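Local coordinates for regulatory protein SWI6 (Saccharomyces cerevisiae, PDB 2XFV) that serves as the shared SWI6 subunit of the yeast cell-cycle transcription complexes SBF and MBF, seen here as its amino-terminal domain, at the interface of chains A and B. Numbering follows the deposited sequence. Chains: chain A/B, Regulatory protein SWI6.

Contact 1: the interface of chains A and B. Residues chain A 87-88, 91; chain B 91, 96.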
# COMPACT_ATOMS: atom_id res chain seq x y z
N LEU A 87 0.00 7.32 1.94
CA LEU A 87 0.10 5.91 1.53
C LEU A 87 0.49 4.99 2.70
O LEU A 87 -0.07 3.89 2.87
CB LEU A 87 1.07 5.74 0.35
CG LEU A 87 0.58 6.37 -0.96
CD1 LEU A 87 1.73 6.72 -1.91
CD2 LEU A 87 -0.42 5.45 -1.65
N GLN A 88 1.44 5.43 3.51
CA GLN A 88 1.83 4.65 4.69
C GLN A 88 0.67 4.40 5.64
O GLN A 88 0.52 3.28 6.16
CB GLN A 88 2.95 5.37 5.45
CG GLN A 88 4.31 5.22 4.81
CD GLN A 88 5.35 5.99 5.58
OE1 GLN A 88 5.12 7.13 5.98
NE2 GLN A 88 6.51 5.37 5.80
N ASN A 91 -1.84 1.90 4.14
CA ASN A 91 -1.26 0.56 4.28
C ASN A 91 -1.38 0.02 5.72
O ASN A 91 -1.80 -1.13 5.94
CB ASN A 91 0.20 0.55 3.83
CG ASN A 91 0.81 -0.86 3.82
OD1 ASN A 91 0.26 -1.79 3.23
ND2 ASN A 91 1.96 -1.01 4.47
N ASN B 91 4.30 -6.49 2.19
CA ASN B 91 4.39 -6.30 3.63
C ASN B 91 5.14 -7.44 4.35
O ASN B 91 5.95 -7.18 5.24
CB ASN B 91 2.99 -6.08 4.24
CG ASN B 91 2.45 -4.69 3.94
OD1 ASN B 91 1.32 -4.52 3.45
ND2 ASN B 91 3.26 -3.69 4.20
N PHE B 96 7.10 -2.70 1.35
CA PHE B 96 6.14 -1.65 1.03
C PHE B 96 6.86 -0.30 0.98
O PHE B 96 6.60 0.52 0.10
CB PHE B 96 4.96 -1.59 1.99
CG PHE B 96 3.95 -0.54 1.62
CD1 PHE B 96 2.98 -0.80 0.66
CD2 PHE B 96 4.00 0.73 2.19
CE1 PHE B 96 2.07 0.17 0.29
CE2 PHE B 96 3.09 1.70 1.83
CZ PHE B 96 2.12 1.43 0.87

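Contact 2: the interface of chains A and B. Residues chain A 84, 88; chain B 96, 100.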
# COMPACT_ATOMS: atom_id res chain seq x y z
N GLU A 84 3.42 10.42 0.59
CA GLU A 84 3.99 9.15 1.05
C GLU A 84 3.46 8.73 2.42
O GLU A 84 3.26 7.54 2.68
CB GLU A 84 5.52 9.19 1.04
CG GLU A 84 6.06 9.05 -0.38
CD GLU A 84 7.57 8.94 -0.45
OE1 GLU A 84 8.20 8.46 0.53
OE2 GLU A 84 8.12 9.32 -1.51
N GLN A 88 1.44 5.43 3.51
CA GLN A 88 1.83 4.65 4.69
C GLN A 88 0.67 4.40 5.64
O GLN A 88 0.52 3.28 6.16
CB GLN A 88 2.95 5.37 5.45
CG GLN A 88 4.31 5.22 4.81
CD GLN A 88 5.35 5.99 5.58
OE1 GLN A 88 5.12 7.13 5.98
NE2 GLN A 88 6.51 5.37 5.80
N PHE B 96 7.10 -2.70 1.35
CA PHE B 96 6.14 -1.65 1.03
C PHE B 96 6.86 -0.30 0.98
O PHE B 96 6.60 0.52 0.10
CB PHE B 96 4.96 -1.59 1.99
CG PHE B 96 3.95 -0.54 1.62
CD1 PHE B 96 2.98 -0.80 0.66
CD2 PHE B 96 4.00 0.73 2.19
CE1 PHE B 96 2.07 0.17 0.29
CE2 PHE B 96 3.09 1.70 1.83
CZ PHE B 96 2.12 1.43 0.87
N GLN B 100 6.62 2.83 -1.70
CA GLN B 100 5.83 4.00 -1.27
C GLN B 100 5.91 5.14 -2.27
O GLN B 100 4.96 5.90 -2.46
CB GLN B 100 6.38 4.60 0.02
CG GLN B 100 6.04 3.93 1.31
CD GLN B 100 6.87 4.50 2.44
OE1 GLN B 100 6.95 3.92 3.52
NE2 GLN B 100 7.52 5.64 2.19

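Contact 3: the interface of chains A and B. Residues chain A 96-97, 100; chain B 83, 87, 103.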
# COMPACT_ATOMS: atom_id res chain seq x y z
N PHE A 96 -5.64 0.47 1.85
CA PHE A 96 -5.13 0.79 0.52
C PHE A 96 -5.97 0.13 -0.57
O PHE A 96 -6.25 0.74 -1.61
CB PHE A 96 -3.65 0.44 0.33
CG PHE A 96 -3.11 0.88 -1.00
CD1 PHE A 96 -2.75 2.20 -1.20
CD2 PHE A 96 -3.04 0.00 -2.06
CE1 PHE A 96 -2.28 2.63 -2.44
CE2 PHE A 96 -2.58 0.42 -3.30
CZ PHE A 96 -2.19 1.73 -3.48
N GLY A 97 -6.37 -1.11 -0.32
CA GLY A 97 -7.24 -1.83 -1.24
C GLY A 97 -8.54 -1.07 -1.49
O GLY A 97 -9.00 -0.97 -2.62
N GLN A 100 -7.90 1.66 -3.97
CA GLN A 100 -7.01 1.27 -5.07
C GLN A 100 -7.22 2.05 -6.39
O GLN A 100 -6.25 2.38 -7.07
CB GLN A 100 -7.04 -0.25 -5.32
CG GLN A 100 -8.37 -0.81 -5.84
CD GLN A 100 -8.46 -2.35 -5.74
OE1 GLN A 100 -8.02 -3.07 -6.64
NE2 GLN A 100 -9.05 -2.84 -4.65
N LEU B 83 -4.26 -7.63 -6.45
CA LEU B 83 -3.69 -6.53 -5.68
C LEU B 83 -3.58 -6.85 -4.19
O LEU B 83 -2.57 -6.57 -3.57
CB LEU B 83 -4.54 -5.27 -5.88
CG LEU B 83 -4.17 -4.10 -4.97
CD1 LEU B 83 -2.81 -3.50 -5.33
CD2 LEU B 83 -5.25 -3.02 -5.01
N LEU B 87 -0.02 -6.82 -2.11
CA LEU B 87 0.29 -5.98 -0.95
C LEU B 87 0.68 -6.82 0.27
O LEU B 87 1.58 -6.44 1.02
CB LEU B 87 -0.88 -5.06 -0.59
CG LEU B 87 -1.19 -3.97 -1.61
CD1 LEU B 87 -2.53 -3.31 -1.30
CD2 LEU B 87 -0.07 -2.96 -1.64
N PHE B 103 3.64 5.52 -6.28
CA PHE B 103 2.22 5.76 -6.55
C PHE B 103 1.87 7.25 -6.62
O PHE B 103 2.45 8.07 -5.90
CB PHE B 103 1.33 5.07 -5.50
CG PHE B 103 1.38 3.57 -5.54
CD1 PHE B 103 0.51 2.86 -6.35
CD2 PHE B 103 2.32 2.88 -4.78
CE1 PHE B 103 0.56 1.48 -6.41
CE2 PHE B 103 2.38 1.49 -4.83
CZ PHE B 103 1.50 0.79 -5.64

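Contact 1: the interface of chains A and B
A:Asn91 meets both B:Phe96 and B:Asn91 where two copies of the Swi6 N-terminal domain pack together, and it illustrates how one flat amide can use its face and its outer end at the same time. The face lies on B:Phe96. Amide and ring are stacked, their planes 10° apart, with the carboxamide carbon CG of A:Asn91 3.6 Å from the ring centroid. CB of A:Asn91 continues along the same face and meets CZ of B:Phe96 at 3.6 Å, while the amide nitrogen ND2 of A:Asn91 sits 3.5 Å from CG of the B:Phe96 ring. This overlap depends on chi1 of -174°, which turns the amide away from its own backbone N and lays it over the phenyl group. Beyond the ring, A:Asn91 and B:Asn91 approach from opposite directions with their amide planes 18° apart, nearly coplanar. As modelled, OD1 of A:Asn91 opposes OD1 of B:Asn91 at 2.9 Å, and ND2 opposes ND2 of the same two residues at 3.0 Å. Neither pair can be a hydrogen bond as built: two acceptors face each other in the first and two donors in the second. The amide assignment is therefore doubtful, and turning one amide over would probably set each nitrogen opposite an oxygen.

Contact 2: the interface of chains A and B
B:Gln100 reaches across to A:Gln88 and A:Glu84 on helix 83-92 of the other copy of the Swi6 N-terminal domain, a case of one long side chain that mixes apolar and polar contact along its length. From CB the chain leaves beside its own backbone N (chi1 -80°) and then runs extended, which carries the amide out towards the helix. CG of B:Gln100 is the first atom to come near the partner, lying 4.1 Å from CG of A:Gln88. The carboxamide carbon CD of B:Gln100 is closer, 3.6 Å from that same CG of A:Gln88, so the methylene of one glutamine rests against the amide of the other. At the tip the two branches part. The oxygen OE1 of B:Gln100 accepts a hydrogen bond of 2.7 Å from NE2 of A:Gln88. The bond is bent, with 126° at the hydrogen, and its donor stands above the carbonyl plane, 42° out of it and off the lone pairs; the two amides are steeply inclined to each other. The other branch, NE2 of B:Gln100, gives a weak hydrogen bond of 3.3 Å to the carboxylate oxygen OE1 of A:Glu84, whose side chain crosses at about a right angle. A leucine here would probably leave NE2 of A:Gln88 without this acceptor, and would also remove the weak donor to A:Glu84. At the root of B:Gln100, its backbone O lies 3.9 Å from CG of A:Glu84.

Contact 3: the interface of chains A and B
A:Phe96 packs against B:Leu87 and B:Phe103, while A:Gln100 lies along B:Leu83, in a largely apolar patch between two Swi6 N-terminal domains that exemplifies an aromatic side chain fitted against a helix face. The aromatic pair comes first. The rings of A:Phe96 and B:Phe103 meet edge-to-face, with planes 67° apart and centroids separated by 5.4 Å. It is the far end of A:Phe96 that points in, its CZ standing over the face of B:Phe103 towards the rim, 4.0 Å from CE1. Leucine methyls make a second group of contacts. One methyl of B:Leu87, CD1, touches CD2 of A:Phe96 at 3.4 Å, the two side chains crossing at about a right angle. One turn earlier on helix 83-92, B:Leu83 and A:Gln100 run side by side but point opposite ways. The methyl CD2 of B:Leu83 does the touching, 3.3 Å from CB of A:Gln100 and 3.2 Å from its amide oxygen OE1. Within chain A, NE2 of A:Gln100 donates a 2.8 Å hydrogen bond to the backbone O of A:Gly97, with 148° at the hydrogen. A chi1 of 66° tucks CG of A:Gln100 between its own backbone N and carbonyl carbon, and the extended chain then brings the amide back to A:Gly97; this bond probably limits turning of the amide beside B:Leu83.

Contact 1 and contact 2 adjoin, their C-alpha centres about 4 Å apart, and share A:Gln88 and B:Phe96. By the same measure of C-alpha centres, contact 3 lies about 9 Å from contact 1 and about 10 Å from contact 2. Helix 83-92 contributes throughout, from chain A in contact 2, chain B in contact 3 and both chains in contact 1. Equivalent residues play unequal parts: residue 96 stacks on an asparagine from one copy but meets leucine and phenylalanine from the other, in keeping with an inexact two-fold. SWI6 works in complexes with SWI4 or MBP1, and this pairing of identical domains may reflect crystal packing.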